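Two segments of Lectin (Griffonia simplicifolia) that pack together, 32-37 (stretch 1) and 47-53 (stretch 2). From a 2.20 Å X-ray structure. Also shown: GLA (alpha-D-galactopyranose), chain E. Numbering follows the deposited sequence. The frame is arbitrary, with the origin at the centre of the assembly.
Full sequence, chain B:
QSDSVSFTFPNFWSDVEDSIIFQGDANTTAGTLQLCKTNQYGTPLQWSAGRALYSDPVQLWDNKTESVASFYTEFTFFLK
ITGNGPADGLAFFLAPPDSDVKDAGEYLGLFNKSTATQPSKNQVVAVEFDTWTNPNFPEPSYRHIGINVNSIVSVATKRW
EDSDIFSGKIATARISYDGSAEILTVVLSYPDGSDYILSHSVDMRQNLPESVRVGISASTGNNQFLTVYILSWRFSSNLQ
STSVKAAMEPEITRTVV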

# COMPACT_ATOMS: atom_id res chain seq x y z
N THR B 32 -16.73 3.53 -2.91
CA THR B 32 -17.00 2.69 -1.76
C THR B 32 -18.41 2.15 -1.87
O THR B 32 -19.17 2.56 -2.75
CB THR B 32 -16.90 3.48 -0.45
OG1 THR B 32 -18.11 4.22 -0.26
CG2 THR B 32 -15.72 4.45 -0.50
N LEU B 33 -18.74 1.21 -1.01
CA LEU B 33 -20.09 0.69 -0.98
C LEU B 33 -20.75 1.40 0.20
O LEU B 33 -20.20 1.40 1.29
CB LEU B 33 -20.11 -0.82 -0.72
CG LEU B 33 -19.65 -1.75 -1.84
CD1 LEU B 33 -19.79 -3.18 -1.35
CD2 LEU B 33 -20.50 -1.53 -3.08
N GLN B 34 -21.91 2.01 -0.04
CA GLN B 34 -22.67 2.68 1.02
C GLN B 34 -23.97 1.87 1.05
O GLN B 34 -24.73 1.87 0.09
CB GLN B 34 -22.95 4.15 0.66
CG GLN B 34 -23.55 5.00 1.80
CD GLN B 34 -23.96 6.40 1.34
OE1 GLN B 34 -23.26 7.03 0.54
NE2 GLN B 34 -25.08 6.89 1.87
N LEU B 35 -24.19 1.17 2.16
CA LEU B 35 -25.36 0.31 2.30
C LEU B 35 -26.67 1.04 2.56
O LEU B 35 -27.74 0.63 2.05
CB LEU B 35 -25.12 -0.70 3.44
CG LEU B 35 -24.00 -1.74 3.33
CD1 LEU B 35 -24.03 -2.39 1.95
CD2 LEU B 35 -22.65 -1.10 3.58
N CYS B 36 -26.59 2.10 3.35
CA CYS B 36 -27.76 2.87 3.72
C CYS B 36 -27.68 4.31 3.17
O CYS B 36 -26.60 4.91 3.10
CB CYS B 36 -27.91 2.85 5.23
SG CYS B 36 -28.11 1.17 5.87
N LYS B 37 -28.84 4.83 2.78
CA LYS B 37 -28.93 6.16 2.20
C LYS B 37 -28.82 7.32 3.17
O LYS B 37 -29.18 7.22 4.35
CB LYS B 37 -30.24 6.29 1.41
CG LYS B 37 -30.23 5.56 0.06
CD LYS B 37 -31.53 5.76 -0.72
CE LYS B 37 -31.42 5.20 -2.14
NZ LYS B 37 -32.67 5.44 -2.91
N TRP B 47 -34.24 4.20 9.94
CA TRP B 47 -34.79 2.90 9.57
C TRP B 47 -34.53 2.48 8.13
O TRP B 47 -35.45 2.21 7.35
CB TRP B 47 -36.29 2.89 9.87
CG TRP B 47 -36.59 3.14 11.34
CD1 TRP B 47 -36.91 4.34 11.94
CD2 TRP B 47 -36.49 2.18 12.41
NE1 TRP B 47 -37.02 4.18 13.30
CE2 TRP B 47 -36.76 2.87 13.62
CE3 TRP B 47 -36.20 0.82 12.47
CZ2 TRP B 47 -36.75 2.23 14.87
CZ3 TRP B 47 -36.19 0.18 13.70
CH2 TRP B 47 -36.46 0.89 14.88
N SER B 48 -33.26 2.41 7.78
CA SER B 48 -32.91 2.00 6.43
C SER B 48 -32.10 0.72 6.52
O SER B 48 -31.58 0.39 7.59
CB SER B 48 -32.13 3.14 5.75
OG SER B 48 -32.95 4.31 5.63
N ALA B 49 -32.03 -0.02 5.41
CA ALA B 49 -31.23 -1.23 5.35
C ALA B 49 -30.77 -1.44 3.92
O ALA B 49 -31.43 -1.00 2.97
CB ALA B 49 -32.02 -2.45 5.84
N GLY B 50 -29.63 -2.10 3.77
CA GLY B 50 -29.07 -2.36 2.46
C GLY B 50 -28.08 -3.51 2.50
O GLY B 50 -27.45 -3.75 3.52
N ARG B 51 -27.93 -4.22 1.39
CA ARG B 51 -26.99 -5.33 1.35
C ARG B 51 -26.34 -5.36 -0.02
O ARG B 51 -26.93 -4.92 -1.00
CB ARG B 51 -27.71 -6.64 1.61
CG ARG B 51 -28.75 -6.53 2.73
CD ARG B 51 -29.13 -7.85 3.33
NE ARG B 51 -29.56 -8.82 2.33
CZ ARG B 51 -30.04 -10.03 2.63
NH1 ARG B 51 -30.14 -10.40 3.89
NH2 ARG B 51 -30.39 -10.86 1.66
N ALA B 52 -25.10 -5.83 -0.07
CA ALA B 52 -24.37 -5.96 -1.31
C ALA B 52 -23.92 -7.41 -1.35
O ALA B 52 -23.07 -7.82 -0.56
CB ALA B 52 -23.15 -5.02 -1.32
N LEU B 53 -24.53 -8.18 -2.24
CA LEU B 53 -24.22 -9.59 -2.39
C LEU B 53 -23.45 -9.83 -3.68
O LEU B 53 -23.74 -9.20 -4.69
CB LEU B 53 -25.49 -10.43 -2.43
CG LEU B 53 -26.36 -10.50 -1.17
CD1 LEU B 53 -27.07 -9.18 -0.97
CD2 LEU B 53 -27.36 -11.63 -1.31
C1 GLA E . -34.10 1.77 17.83
C2 GLA E . -33.65 0.46 17.14
C3 GLA E . -32.22 0.08 17.55
C4 GLA E . -31.27 1.26 17.32
C5 GLA E . -31.80 2.46 18.09
C6 GLA E . -30.92 3.70 17.99
O2 GLA E . -34.53 -0.60 17.47
O3 GLA E . -31.77 -1.03 16.79
O4 GLA E . -31.22 1.58 15.93
O5 GLA E . -33.13 2.79 17.60
O6 GLA E . -31.03 4.32 16.72

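The two segments run in roughly opposite directions, 157° apart, yet no hydrogen bond links them; the contact rests on packing and on one polarized C–H group. Leu 35 is its centre, with 64 Å² covered by the other segment, and Leu 35 CA lies 4.6 Å from Gly 50 CA. The backbone supplies the closest approach: Leu 35 O stands 3.3 Å from Gly 50 CA, with an angle of 158° at the hydrogen, a nearly straight CA-H...O contact. An alpha hydrogen between two peptide groups is slightly acidic, so it can meet a carbonyl oxygen favourably, though more weakly than an N-H would. Glycine suits this place because it has no side chain: an ideally placed CB on Gly 50 would fall 1.9 Å from Leu 35 O, a clash.

The side chain of Leu 35 leaves the backbone sideways, and with both chi angles in m it brings CD1 to 4.3 Å from Ala 52 CB and 4.2 Å from Arg 51 CA. Leu 33, in the strand of the first segment, has its CA-to-CB bond directed toward the other segment, and its CD1 lies 3.8 Å from Ala 52 CB. One small methyl thus meets two leucines; alanine suits the place by offering a compact apolar surface, and Leu 35 CD1 also reaches 4.1 Å from Ala 52 N. Arg 51, in contrast, directs its CB away, and its NH1 and NH2 are hydrogen-bonded elsewhere in the structure.

Cys 36 extends the contact toward Ser 48. Its sulfur, large and weakly polar, sits against backbone, with SG 4.0 Å from both Ser 48 O and Ala 49 CA, while Cys 36 CB and Ser 48 CB are 4.3 Å apart. Within its own segment, Gln 34 NE2 donates a 2.8 Å hydrogen bond to Cys 36 O, tying the end of the strand to the loop that follows.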